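Local structure of polyketide synthase (Lyngbya majuscula 19L, 3QIT) at residues Leu98-Ser103 with Ile124-Pro129; Ala109-Ser114 with Leu224-Ser229; Pro131-Lys136 with Gly218-Tyr223; Tyr238-Lys243 with Phe264-His269. The protein acts as the chain-terminating thioesterase of curacin A biosynthesis, an alpha/beta hydrolase whose thioester cleavage leads to decarboxylation and a terminal alkene. All blocks are in the same frame, centred on the assembly; numbering follows the deposited sequence.

Contact 1. Residues Leu98-Ser103 with Ile124-Pro129; sequences LLVGHS and ILVELP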
loop_
_atom_site.group_PDB
_atom_site.type_symbol
_atom_site.label_atom_id
_atom_site.label_comp_id
_atom_site.label_asym_id
_atom_site.label_seq_id
_atom_site.Cartn_x
_atom_site.Cartn_y
_atom_site.Cartn_z
ATOM N N LEU B 98 -8.538 -24.995 9.347
ATOM C CA LEU B 98 -8.053 -25.452 8.050
ATOM C C LEU B 98 -8.062 -24.238 7.138
ATOM O O LEU B 98 -9.084 -23.580 7.028
ATOM C CB LEU B 98 -8.975 -26.550 7.515
ATOM C CG LEU B 98 -9.005 -27.840 8.340
ATOM C CD1 LEU B 98 -10.142 -28.764 7.886
ATOM C CD2 LEU B 98 -7.648 -28.568 8.305
ATOM N N LEU B 99 -6.909 -23.911 6.550
ATOM C CA LEU B 99 -6.780 -22.738 5.690
ATOM C C LEU B 99 -6.540 -23.201 4.262
ATOM O O LEU B 99 -5.585 -23.920 4.007
ATOM C CB LEU B 99 -5.611 -21.857 6.151
ATOM C CG LEU B 99 -5.345 -20.580 5.343
ATOM C CD1 LEU B 99 -6.568 -19.663 5.271
ATOM C CD2 LEU B 99 -4.156 -19.854 5.975
ATOM N N VAL B 100 -7.394 -22.756 3.337
ATOM C CA VAL B 100 -7.353 -23.211 1.950
ATOM C C VAL B 100 -7.267 -21.948 1.092
ATOM O O VAL B 100 -7.980 -20.970 1.351
ATOM C CB VAL B 100 -8.635 -23.957 1.575
ATOM C CG1 VAL B 100 -8.500 -24.542 0.147
ATOM C CG2 VAL B 100 -8.911 -25.072 2.605
ATOM N N GLY B 101 -6.414 -21.945 0.079
ATOM C CA GLY B 101 -6.312 -20.763 -0.804
ATOM C C GLY B 101 -6.144 -21.229 -2.219
ATOM O O GLY B 101 -5.560 -22.287 -2.440
ATOM N N HIS B 102 -6.660 -20.458 -3.175
ATOM C CA HIS B 102 -6.538 -20.795 -4.595
ATOM C C HIS B 102 -5.790 -19.681 -5.343
ATOM O O HIS B 102 -6.191 -18.511 -5.276
ATOM C CB HIS B 102 -7.908 -20.933 -5.246
ATOM C CG HIS B 102 -7.831 -21.137 -6.727
ATOM N ND1 HIS B 102 -8.244 -20.187 -7.636
ATOM C CD2 HIS B 102 -7.362 -22.177 -7.455
ATOM C CE1 HIS B 102 -8.040 -20.640 -8.864
ATOM N NE2 HIS B 102 -7.494 -21.836 -8.784
ATOM N N SER B 103 -4.738 -20.055 -6.065
ATOM C CA SER B 103 -3.944 -19.080 -6.888
ATOM C C SER B 103 -3.417 -17.890 -6.066
ATOM O O SER B 103 -2.663 -18.110 -5.118
ATOM C CB SER B 103 -4.751 -18.637 -8.108
ATOM O OG SER B 103 -3.894 -17.985 -9.031
ATOM N N ILE B 124 -3.709 -25.722 2.982
ATOM C CA ILE B 124 -4.027 -26.407 1.717
ATOM C C ILE B 124 -3.873 -25.369 0.607
ATOM O O ILE B 124 -4.649 -24.399 0.537
ATOM C CB ILE B 124 -5.455 -27.003 1.735
ATOM C CG1 ILE B 124 -5.529 -28.052 2.858
ATOM C CG2 ILE B 124 -5.765 -27.670 0.381
ATOM C CD1 ILE B 124 -6.874 -28.266 3.423
ATOM N N LEU B 125 -2.851 -25.571 -0.232
ATOM C CA LEU B 125 -2.460 -24.578 -1.236
ATOM C C LEU B 125 -2.846 -25.080 -2.610
ATOM O O LEU B 125 -2.221 -25.994 -3.134
ATOM C CB LEU B 125 -0.943 -24.301 -1.140
ATOM C CG LEU B 125 -0.541 -23.834 0.258
ATOM C CD1 LEU B 125 0.983 -23.732 0.346
ATOM C CD2 LEU B 125 -1.205 -22.488 0.595
ATOM N N VAL B 126 -3.920 -24.516 -3.168
ATOM C CA VAL B 126 -4.428 -25.004 -4.449
ATOM C C VAL B 126 -3.901 -24.110 -5.545
ATOM O O VAL B 126 -4.177 -22.902 -5.548
ATOM C CB VAL B 126 -5.971 -25.021 -4.484
ATOM C CG1 VAL B 126 -6.484 -25.650 -5.790
ATOM C CG2 VAL B 126 -6.498 -25.831 -3.301
ATOM N N GLU B 127 -3.090 -24.697 -6.426
ATOM C CA GLU B 127 -2.492 -23.971 -7.561
ATOM C C GLU B 127 -1.692 -22.753 -7.116
ATOM O O GLU B 127 -1.949 -21.602 -7.522
ATOM C CB GLU B 127 -3.568 -23.627 -8.589
ATOM C CG GLU B 127 -4.028 -24.881 -9.364
ATOM C CD GLU B 127 -3.089 -25.216 -10.500
ATOM O OE1 GLU B 127 -2.907 -24.324 -11.372
ATOM O OE2 GLU B 127 -2.521 -26.342 -10.525
ATOM N N LEU B 128 -0.695 -23.021 -6.283
ATOM C CA LEU B 128 0.190 -21.994 -5.762
ATOM C C LEU B 128 1.091 -21.491 -6.874
ATOM O O LEU B 128 1.768 -22.276 -7.510
ATOM C CB LEU B 128 1.045 -22.579 -4.625
ATOM C CG LEU B 128 2.022 -21.583 -3.997
ATOM C CD1 LEU B 128 1.283 -20.603 -3.059
ATOM C CD2 LEU B 128 3.141 -22.347 -3.271
ATOM N N PRO B 129 1.074 -20.166 -7.130
ATOM C CA PRO B 129 2.008 -19.648 -8.151
ATOM C C PRO B 129 3.397 -19.381 -7.572
ATOM O O PRO B 129 3.587 -19.393 -6.356
ATOM C CB PRO B 129 1.339 -18.346 -8.616
ATOM C CG PRO B 129 0.333 -17.978 -7.543
ATOM C CD PRO B 129 0.172 -19.138 -6.585
#
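Val-100 and Val-126 both hold CG1 anti to the backbone N (chi1 -175°), while Ile-124 turns CG1 anti to its carbonyl carbon and CG2 anti to N. The parallel register sets Val-100 and Ile-124 side by side, and these torsions bring Val-100 CG2 3.9 Å from Ile-124 CD1. Two residues along, on the same face, Val-126 offers CG2 to Val-100 CG1 at 4.2 Å. His-102, its CG also anti to N, crosses Val-126 obliquely, ring edge to methyl, CD2 to Val-126 CG1 4.0 Å. Four backbone bonds, each nearly along its C=O axis, tie the strands, from Ile-124 N to Leu-99 O (2.8 Å) through to Ser-103 N to Val-126 O (2.9 Å). Ser-103 leaves the sheet with phi 55° and psi -121°, consistent with the strained nucleophile elbow (GxSxG) of alpha/beta hydrolases. Pro-129 CD lies 3.4 Å from Ser-103 O. Ser-103 and Glu-127 would be nucleophile and acid of a triad with His-269, whose carbonyl receives His-102 NE2; Glu-127 OE1 is bonded by His-269 ND1 and Ser-242 OG. Helix 276-284 covers the Val-100, Ile-124 and Val-126 face, and helix 104-115, connecting the strands, packs on Leu-99 and Leu-125 opposite.

Contact 2. Residues Ala109-Ser114 with Leu224-Ser229; sequences ATAIAS and LEMLKS
Two helical segments, 109-114 and 224-229, cross at 54° with their axes 9.6 Å apart at closest approach. Met-226 bridges the gap: CG stands anti to the backbone N (chi1 157°), and a bend at chi3 (-75°) folds the thioether end along the opposing helix. Its SD lies 3.8 Å from Ala-111 CA, and CE meets Ser-114 OG at 3.4 Å and the methyl of Ala-111. Leu-227 points its CB away but brings CD2 back, crossing Thr-110 obliquely at 3.9 Å from CG2. Thr-110 keeps OG1 between its backbone N and carbonyl carbon, where it bonds Met-107 O and Tyr-223 OH. Both serines hold OG in that same crowded position and return it to their own helix: Ser-114 OG donates to Ala-111 O (2.7 Å), Ser-229 OG to Met-226 O (2.6 Å), each in the carbonyl plane on a lone pair. A water donates to Ser-114 O and to Ser-229 O. Leu-144 and Val-141 of the second subunit pack over Met-226, Ala-111 and the serines, extending this face into the dimer contact. With both serine hydroxyls turned back, the segments meet through thioether and methyl packing, that water their polar link; Thr-110 to Tyr-223 ties the helices one residue before segment 224-229.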
loop_
_atom_site.group_PDB
_atom_site.type_symbol
_atom_site.label_atom_id
_atom_site.label_comp_id
_atom_site.label_asym_id
_atom_site.label_seq_id
_atom_site.Cartn_x
_atom_site.Cartn_y
_atom_site.Cartn_z
ATOM N N ALA B 109 -2.560 -17.133 1.582
ATOM C CA ALA B 109 -2.633 -18.162 2.606
ATOM C C ALA B 109 -1.245 -18.514 3.110
ATOM O O ALA B 109 -1.063 -18.673 4.316
ATOM C CB ALA B 109 -3.345 -19.394 2.074
ATOM N N THR B 110 -0.261 -18.628 2.216
ATOM C CA THR B 110 1.111 -18.938 2.676
ATOM C C THR B 110 1.665 -17.831 3.573
ATOM O O THR B 110 2.366 -18.092 4.557
ATOM C CB THR B 110 2.145 -19.225 1.537
ATOM O OG1 THR B 110 2.366 -18.056 0.734
ATOM C CG2 THR B 110 1.697 -20.373 0.659
ATOM N N ALA B 111 1.367 -16.594 3.230
ATOM C CA ALA B 111 1.879 -15.489 4.010
ATOM C C ALA B 111 1.242 -15.463 5.386
ATOM O O ALA B 111 1.939 -15.348 6.404
ATOM C CB ALA B 111 1.691 -14.177 3.268
ATOM N N ILE B 112 -0.063 -15.662 5.447
ATOM C CA ILE B 112 -0.712 -15.633 6.765
ATOM C C ILE B 112 -0.298 -16.827 7.646
ATOM O O ILE B 112 -0.106 -16.663 8.839
ATOM C CB ILE B 112 -2.243 -15.401 6.689
ATOM C CG1 ILE B 112 -2.773 -14.835 8.021
ATOM C CG2 ILE B 112 -2.974 -16.660 6.378
ATOM C CD1 ILE B 112 -2.429 -13.376 8.280
ATOM N N ALA B 113 -0.098 -17.994 7.029
ATOM C CA ALA B 113 0.391 -19.185 7.735
ATOM C C ALA B 113 1.804 -18.991 8.243
ATOM O O ALA B 113 2.168 -19.549 9.268
ATOM C CB ALA B 113 0.299 -20.444 6.841
ATOM N N SER B 114 2.591 -18.182 7.537
ATOM C CA SER B 114 3.963 -17.884 7.969
ATOM C C SER B 114 3.972 -16.968 9.185
ATOM O O SER B 114 4.838 -17.094 10.056
ATOM C CB SER B 114 4.813 -17.322 6.815
ATOM O OG SER B 114 4.556 -15.947 6.561
ATOM N N LEU B 224 10.550 -17.786 -1.923
ATOM C CA LEU B 224 10.955 -19.155 -1.607
ATOM C C LEU B 224 11.423 -19.256 -0.158
ATOM O O LEU B 224 11.181 -20.266 0.509
ATOM C CB LEU B 224 12.054 -19.642 -2.558
ATOM C CG LEU B 224 11.675 -19.827 -4.035
ATOM C CD1 LEU B 224 12.898 -20.244 -4.852
ATOM C CD2 LEU B 224 10.548 -20.847 -4.189
ATOM N N GLU B 225 12.077 -18.210 0.341
ATOM C CA GLU B 225 12.500 -18.228 1.734
ATOM C C GLU B 225 11.289 -18.264 2.664
ATOM O O GLU B 225 11.323 -18.937 3.694
ATOM C CB GLU B 225 13.432 -17.057 2.069
ATOM C CG GLU B 225 14.831 -17.176 1.453
ATOM C CD GLU B 225 15.684 -18.297 2.062
ATOM O OE1 GLU B 225 16.712 -18.660 1.443
ATOM O OE2 GLU B 225 15.345 -18.811 3.155
ATOM N N MET B 226 10.227 -17.553 2.290
ATOM C CA MET B 226 8.964 -17.614 3.025
ATOM C C MET B 226 8.435 -19.047 3.022
ATOM O O MET B 226 8.119 -19.596 4.087
ATOM C CB MET B 226 7.931 -16.650 2.426
ATOM C CG MET B 226 6.466 -17.002 2.730
ATOM S SD MET B 226 5.309 -15.682 2.335
ATOM C CE MET B 226 5.637 -14.576 3.699
ATOM N N LEU B 227 8.359 -19.644 1.829
ATOM C CA LEU B 227 7.852 -21.015 1.671
ATOM C C LEU B 227 8.676 -22.015 2.493
ATOM O O LEU B 227 8.118 -22.908 3.153
ATOM C CB LEU B 227 7.827 -21.436 0.197
ATOM C CG LEU B 227 6.918 -20.681 -0.796
ATOM C CD1 LEU B 227 6.988 -21.303 -2.164
ATOM C CD2 LEU B 227 5.472 -20.591 -0.328
ATOM N N LYS B 228 9.992 -21.821 2.491
ATOM C CA LYS B 228 10.902 -22.690 3.229
ATOM C C LYS B 228 10.624 -22.648 4.736
ATOM O O LYS B 228 10.793 -23.658 5.421
ATOM C CB LYS B 228 12.360 -22.308 2.927
ATOM C CG LYS B 228 13.376 -23.384 3.267
ATOM C CD LYS B 228 14.804 -22.944 2.952
ATOM C CE LYS B 228 15.802 -24.063 3.269
ATOM N NZ LYS B 228 17.228 -23.608 3.226
ATOM N N SER B 229 10.174 -21.488 5.221
ATOM C CA SER B 229 9.979 -21.219 6.655
ATOM C C SER B 229 8.683 -21.789 7.244
ATOM O O SER B 229 8.546 -21.898 8.478
ATOM C CB SER B 229 10.019 -19.707 6.918
ATOM O OG SER B 229 8.778 -19.081 6.597
HETATM O O HOH W 1 7.018 -19.264 9.520
#

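Contact 3. Residues Pro131-Lys136 with Gly218-Tyr223; sequences PAEESK and GGRSQY
In this alpha/beta hydrolase fold, loop 131-136 leads away from strand 120-126 and passes the start of helix 220-229, where Gly-219 occupies the N-cap position. Arg-220 and Pro-131 carry most of the contact. The arginine chain is extended from CB to NE, CG anti to the backbone N (chi1 -177°), and runs alongside the Pro-131 carbonyl, with CG 3.4 Å from Pro-131 O. The guanidinium turns NH1 back to the same oxygen, a bent bond of 3.1 Å (146° at the hydrogen); the oxygen lies near the guanidinium plane, but the donor stands above the carbonyl plane. NH2 looks the other way, to a long, weak ion pair with Asp-249. Glu-133, bent at chi2, crosses Arg-220 at about a right angle and sets OE1 3.5 Å from Arg-220 CD; OE1 stays well out of the guanidinium plane, so charge alone can act between them. Glu-134 holds CG in the crowded position between N and carbonyl carbon (chi1 57°); this and the bend at chi2 bring its carboxylate to Gly-219, OE2 3.9 Å from CA. Tyr-223, CG anti to N, bonds Thr-110 with its hydroxyl and crosses the proline side chain at about a right angle, Pro-131 CD touching Tyr-223 CD2 at 3.6 Å.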
loop_
_atom_site.group_PDB
_atom_site.type_symbol
_atom_site.label_atom_id
_atom_site.label_comp_id
_atom_site.label_asym_id
_atom_site.label_seq_id
_atom_site.Cartn_x
_atom_site.Cartn_y
_atom_site.Cartn_z
ATOM N N PRO B 131 6.472 -16.373 -8.181
ATOM C CA PRO B 131 6.908 -15.179 -8.914
ATOM C C PRO B 131 7.964 -15.526 -9.954
ATOM O O PRO B 131 8.840 -16.369 -9.705
ATOM C CB PRO B 131 7.526 -14.303 -7.820
ATOM C CG PRO B 131 6.931 -14.779 -6.549
ATOM C CD PRO B 131 6.730 -16.250 -6.734
ATOM N N ALA B 132 7.883 -14.886 -11.119
ATOM C CA ALA B 132 8.881 -15.092 -12.172
ATOM C C ALA B 132 10.259 -14.590 -11.735
ATOM O O ALA B 132 10.366 -13.649 -10.937
ATOM C CB ALA B 132 8.447 -14.400 -13.459
ATOM N N GLU B 133 11.301 -15.246 -12.235
ATOM C CA GLU B 133 12.662 -14.754 -12.105
ATOM C C GLU B 133 12.709 -13.446 -12.892
ATOM O O GLU B 133 12.450 -13.439 -14.096
ATOM C CB GLU B 133 13.652 -15.782 -12.672
ATOM C CG GLU B 133 15.132 -15.426 -12.520
ATOM C CD GLU B 133 15.648 -15.593 -11.097
ATOM O OE1 GLU B 133 15.274 -16.580 -10.426
ATOM O OE2 GLU B 133 16.441 -14.736 -10.652
ATOM N N GLU B 134 13.005 -12.349 -12.198
ATOM C CA GLU B 134 12.969 -10.997 -12.774
ATOM C C GLU B 134 14.277 -10.617 -13.481
ATOM O O GLU B 134 15.356 -10.998 -13.029
ATOM C CB GLU B 134 12.637 -9.971 -11.676
ATOM C CG GLU B 134 13.613 -9.972 -10.477
ATOM C CD GLU B 134 12.936 -9.706 -9.129
ATOM O OE1 GLU B 134 11.747 -9.312 -9.107
ATOM O OE2 GLU B 134 13.603 -9.896 -8.085
ATOM N N SER B 135 14.164 -9.872 -14.582
ATOM C CA SER B 135 15.328 -9.319 -15.296
ATOM C C SER B 135 16.082 -8.331 -14.405
ATOM O O SER B 135 15.479 -7.677 -13.547
ATOM C CB SER B 135 14.883 -8.635 -16.595
ATOM O OG SER B 135 15.929 -7.883 -17.175
ATOM N N LYS B 136 17.397 -8.225 -14.601
ATOM C CA LYS B 136 18.186 -7.281 -13.826
ATOM C C LYS B 136 18.314 -5.962 -14.588
ATOM O O LYS B 136 19.006 -5.035 -14.139
ATOM C CB LYS B 136 19.555 -7.871 -13.472
ATOM C CG LYS B 136 19.473 -9.047 -12.487
ATOM C CD LYS B 136 19.400 -8.584 -11.031
ATOM C CE LYS B 136 20.804 -8.424 -10.435
ATOM N NZ LYS B 136 20.802 -7.824 -9.063
ATOM N N GLY B 218 9.738 -8.391 -2.588
ATOM C CA GLY B 218 10.863 -9.303 -2.381
ATOM C C GLY B 218 11.398 -10.048 -3.595
ATOM O O GLY B 218 12.613 -10.203 -3.740
ATOM N N GLY B 219 10.498 -10.524 -4.458
ATOM C CA GLY B 219 10.878 -11.322 -5.635
ATOM C C GLY B 219 10.889 -12.826 -5.391
ATOM O O GLY B 219 10.704 -13.272 -4.260
ATOM N N ARG B 220 11.119 -13.598 -6.455
ATOM C CA ARG B 220 11.124 -15.070 -6.403
ATOM C C ARG B 220 11.956 -15.633 -5.251
ATOM O O ARG B 220 11.478 -16.471 -4.486
ATOM C CB ARG B 220 11.597 -15.652 -7.742
ATOM C CG ARG B 220 11.573 -17.174 -7.841
ATOM C CD ARG B 220 12.113 -17.618 -9.193
ATOM N NE ARG B 220 12.066 -19.066 -9.389
ATOM C CZ ARG B 220 11.100 -19.714 -10.037
ATOM N NH1 ARG B 220 10.065 -19.052 -10.551
ATOM N NH2 ARG B 220 11.164 -21.036 -10.163
ATOM N N SER B 221 13.192 -15.156 -5.130
ATOM C CA SER B 221 14.129 -15.619 -4.105
ATOM C C SER B 221 13.584 -15.444 -2.680
ATOM O O SER B 221 13.569 -16.389 -1.889
ATOM C CB SER B 221 15.464 -14.885 -4.262
ATOM O OG SER B 221 16.437 -15.438 -3.401
ATOM N N GLN B 222 13.117 -14.237 -2.372
ATOM C CA GLN B 222 12.549 -13.927 -1.059
ATOM C C GLN B 222 11.316 -14.791 -0.761
ATOM O O GLN B 222 11.150 -15.288 0.363
ATOM C CB GLN B 222 12.190 -12.440 -0.973
ATOM C CG GLN B 222 11.854 -11.942 0.427
ATOM C CD GLN B 222 13.076 -11.443 1.197
ATOM O OE1 GLN B 222 14.040 -12.184 1.418
ATOM N NE2 GLN B 222 13.031 -10.182 1.620
ATOM N N TYR B 223 10.464 -14.960 -1.773
ATOM C CA TYR B 223 9.247 -15.750 -1.624
ATOM C C TYR B 223 9.547 -17.202 -1.273
ATOM O O TYR B 223 8.878 -17.780 -0.422
ATOM C CB TYR B 223 8.341 -15.678 -2.863
ATOM C CG TYR B 223 7.025 -16.380 -2.609
ATOM C CD1 TYR B 223 6.209 -15.972 -1.552
ATOM C CD2 TYR B 223 6.628 -17.482 -3.368
ATOM C CE1 TYR B 223 5.009 -16.605 -1.270
ATOM C CE2 TYR B 223 5.405 -18.136 -3.099
ATOM C CZ TYR B 223 4.607 -17.685 -2.039
ATOM O OH TYR B 223 3.411 -18.301 -1.721
#

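Contact 4. Residues Tyr238-Lys243 with Phe264-His269; sequences YGDSSK and FLSGGH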
loop_
_atom_site.group_PDB
_atom_site.type_symbol
_atom_site.label_atom_id
_atom_site.label_comp_id
_atom_site.label_asym_id
_atom_site.label_seq_id
_atom_site.Cartn_x
_atom_site.Cartn_y
_atom_site.Cartn_z
ATOM N N TYR B 238 -2.355 -29.572 -7.052
ATOM C CA TYR B 238 -2.226 -29.108 -8.443
ATOM C C TYR B 238 -3.206 -29.776 -9.366
ATOM O O TYR B 238 -3.633 -30.910 -9.127
ATOM C CB TYR B 238 -0.834 -29.397 -8.985
ATOM C CG TYR B 238 0.298 -28.912 -8.134
ATOM C CD1 TYR B 238 0.713 -27.568 -8.180
ATOM C CD2 TYR B 238 0.997 -29.792 -7.317
ATOM C CE1 TYR B 238 1.798 -27.118 -7.403
ATOM C CE2 TYR B 238 2.064 -29.352 -6.526
ATOM C CZ TYR B 238 2.464 -28.017 -6.582
ATOM O OH TYR B 238 3.526 -27.605 -5.809
ATOM N N GLY B 239 -3.566 -29.067 -10.432
ATOM C CA GLY B 239 -4.369 -29.645 -11.499
ATOM C C GLY B 239 -3.463 -30.397 -12.472
ATOM O O GLY B 239 -2.435 -29.883 -12.916
ATOM N N ASP B 240 -3.842 -31.616 -12.822
ATOM C CA ASP B 240 -2.984 -32.418 -13.686
ATOM C C ASP B 240 -2.936 -31.883 -15.116
ATOM O O ASP B 240 -2.042 -32.246 -15.874
ATOM C CB ASP B 240 -3.337 -33.916 -13.625
ATOM C CG ASP B 240 -4.733 -34.226 -14.135
ATOM O OD1 ASP B 240 -5.500 -33.295 -14.459
ATOM O OD2 ASP B 240 -5.069 -35.432 -14.200
ATOM N N SER B 241 -3.886 -31.017 -15.476
ATOM C CA SER B 241 -3.830 -30.327 -16.776
ATOM C C SER B 241 -3.628 -28.806 -16.655
ATOM O O SER B 241 -3.744 -28.070 -17.643
ATOM C CB SER B 241 -5.032 -30.684 -17.670
ATOM O OG SER B 241 -6.274 -30.302 -17.085
ATOM N N SER B 242 -3.302 -28.333 -15.456
ATOM C CA SER B 242 -2.983 -26.910 -15.275
ATOM C C SER B 242 -1.646 -26.564 -15.914
ATOM O O SER B 242 -0.705 -27.362 -15.891
ATOM C CB SER B 242 -2.932 -26.510 -13.808
ATOM O OG SER B 242 -2.536 -25.136 -13.707
ATOM N N LYS B 243 -1.571 -25.366 -16.478
ATOM C CA LYS B 243 -0.340 -24.893 -17.090
ATOM C C LYS B 243 0.274 -23.767 -16.256
ATOM O O LYS B 243 1.255 -23.147 -16.662
ATOM C CB LYS B 243 -0.600 -24.454 -18.538
ATOM C CG LYS B 243 -1.308 -25.508 -19.396
ATOM C CD LYS B 243 -0.391 -26.690 -19.727
ATOM C CE LYS B 243 -1.184 -27.910 -20.186
ATOM N NZ LYS B 243 -0.328 -29.132 -20.316
ATOM N N PHE B 264 -2.105 -34.376 -7.075
ATOM C CA PHE B 264 -2.608 -33.942 -8.370
ATOM C C PHE B 264 -4.048 -34.372 -8.544
ATOM O O PHE B 264 -4.359 -35.565 -8.506
ATOM C CB PHE B 264 -1.711 -34.478 -9.498
ATOM C CG PHE B 264 -0.319 -33.914 -9.461
ATOM C CD1 PHE B 264 0.658 -34.460 -8.615
ATOM C CD2 PHE B 264 0.010 -32.805 -10.233
ATOM C CE1 PHE B 264 1.950 -33.918 -8.569
ATOM C CE2 PHE B 264 1.298 -32.258 -10.197
ATOM C CZ PHE B 264 2.268 -32.814 -9.363
ATOM N N LEU B 265 -4.914 -33.389 -8.747
ATOM C CA LEU B 265 -6.330 -33.630 -8.954
ATOM C C LEU B 265 -6.610 -33.551 -10.442
ATOM O O LEU B 265 -5.830 -32.964 -11.200
ATOM C CB LEU B 265 -7.166 -32.584 -8.211
ATOM C CG LEU B 265 -7.146 -32.580 -6.673
ATOM C CD1 LEU B 265 -8.243 -31.644 -6.104
ATOM C CD2 LEU B 265 -7.277 -34.003 -6.120
ATOM N N SER B 266 -7.719 -34.143 -10.858
ATOM C CA SER B 266 -8.076 -34.154 -12.262
ATOM C C SER B 266 -8.725 -32.825 -12.626
ATOM O O SER B 266 -9.877 -32.574 -12.286
ATOM C CB SER B 266 -9.011 -35.321 -12.574
ATOM O OG SER B 266 -9.398 -35.288 -13.935
ATOM N N GLY B 267 -7.975 -31.981 -13.322
ATOM C CA GLY B 267 -8.496 -30.698 -13.764
ATOM C C GLY B 267 -7.393 -29.711 -14.075
ATOM O O GLY B 267 -6.204 -30.028 -13.967
ATOM N N GLY B 268 -7.795 -28.507 -14.467
ATOM C CA GLY B 268 -6.847 -27.440 -14.801
ATOM C C GLY B 268 -6.588 -26.508 -13.623
ATOM O O GLY B 268 -6.521 -26.952 -12.486
ATOM N N HIS B 269 -6.396 -25.221 -13.912
ATOM C CA HIS B 269 -6.068 -24.254 -12.881
ATOM C C HIS B 269 -7.211 -24.073 -11.891
ATOM O O HIS B 269 -6.986 -23.871 -10.682
ATOM C CB HIS B 269 -5.727 -22.908 -13.532
ATOM C CG HIS B 269 -5.415 -21.829 -12.545
ATOM N ND1 HIS B 269 -4.354 -21.912 -11.664
ATOM C CD2 HIS B 269 -6.011 -20.637 -12.310
ATOM C CE1 HIS B 269 -4.326 -20.821 -10.916
ATOM N NE2 HIS B 269 -5.310 -20.028 -11.295
HETATM O O HOH W 2 -7.169 -36.584 -14.956
HETATM O O HOH W 3 -4.833 -36.824 -11.313
#
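Backbone bonds come first. Parallel strands 234-239 and 261-265 end here, Leu-265 N bonding Tyr-238 O (2.8 Å) and Asp-240 N bonding Leu-265 O (2.9 Å), each nearly along the C=O axis. Beyond the sheet a type I turn, Gly-239 to Ser-242, lies against the glycine pair of the other segment: Ser-241 N reaches Gly-267 O at 2.9 Å, from above the carbonyl plane. Gly-239, without a side chain, lets the carbonyls of Gly-267 and Gly-268 close in on its CA.

Among side-chain polar contacts, Asp-240 matters most. CG sits in the crowded position between N and carbonyl carbon (chi1 64°), and OD1 accepts Gly-267 N at 3.0 Å, from above the carboxylate plane. OD2 takes a water at 2.5 Å that also bonds Ser-266 OG, and a second water shared with Phe-264 O.

The apolar part is aromatic. Tyr-238 and Phe-264 point the same way, their planes 30° apart but slid so that the rings barely overlap; Tyr-238 CB touches Phe-264 CD2 at 3.7 Å, and Tyr-238 OH bonds Gln-253.

Ser-242 CB packs on Gly-268 C (3.7 Å), and its OG and His-269 ND1 both bond Glu-127 OE1, while Gly-239 N holds OE2. These bonds would stabilise a carboxylate and fix the imidazole, as expected of a Ser-His-Glu charge relay.

Contacts 1 and 4 belong to one sheet, since strands 120-126 and 234-239 are neighbours in it, yet contact 1 is buried whereas contact 4 lies at the surface beside an outermost strand. The triad-like group is split between them, Ser-103 and Glu-127 in contact 1 and His-269 in contact 4, with His-269 NE2 3.4 Å from Ser-103 OG. Contacts 2 and 3 share helix 220-229 on the helical layer: contact 2, buried and mostly apolar, takes its later part, and contact 3, exposed and partly charged, its start. Contact 2 packs directly on contact 1 through Leu-99 and Leu-125, whereas contacts 3 and 4, about 24 Å apart between centres, do not touch.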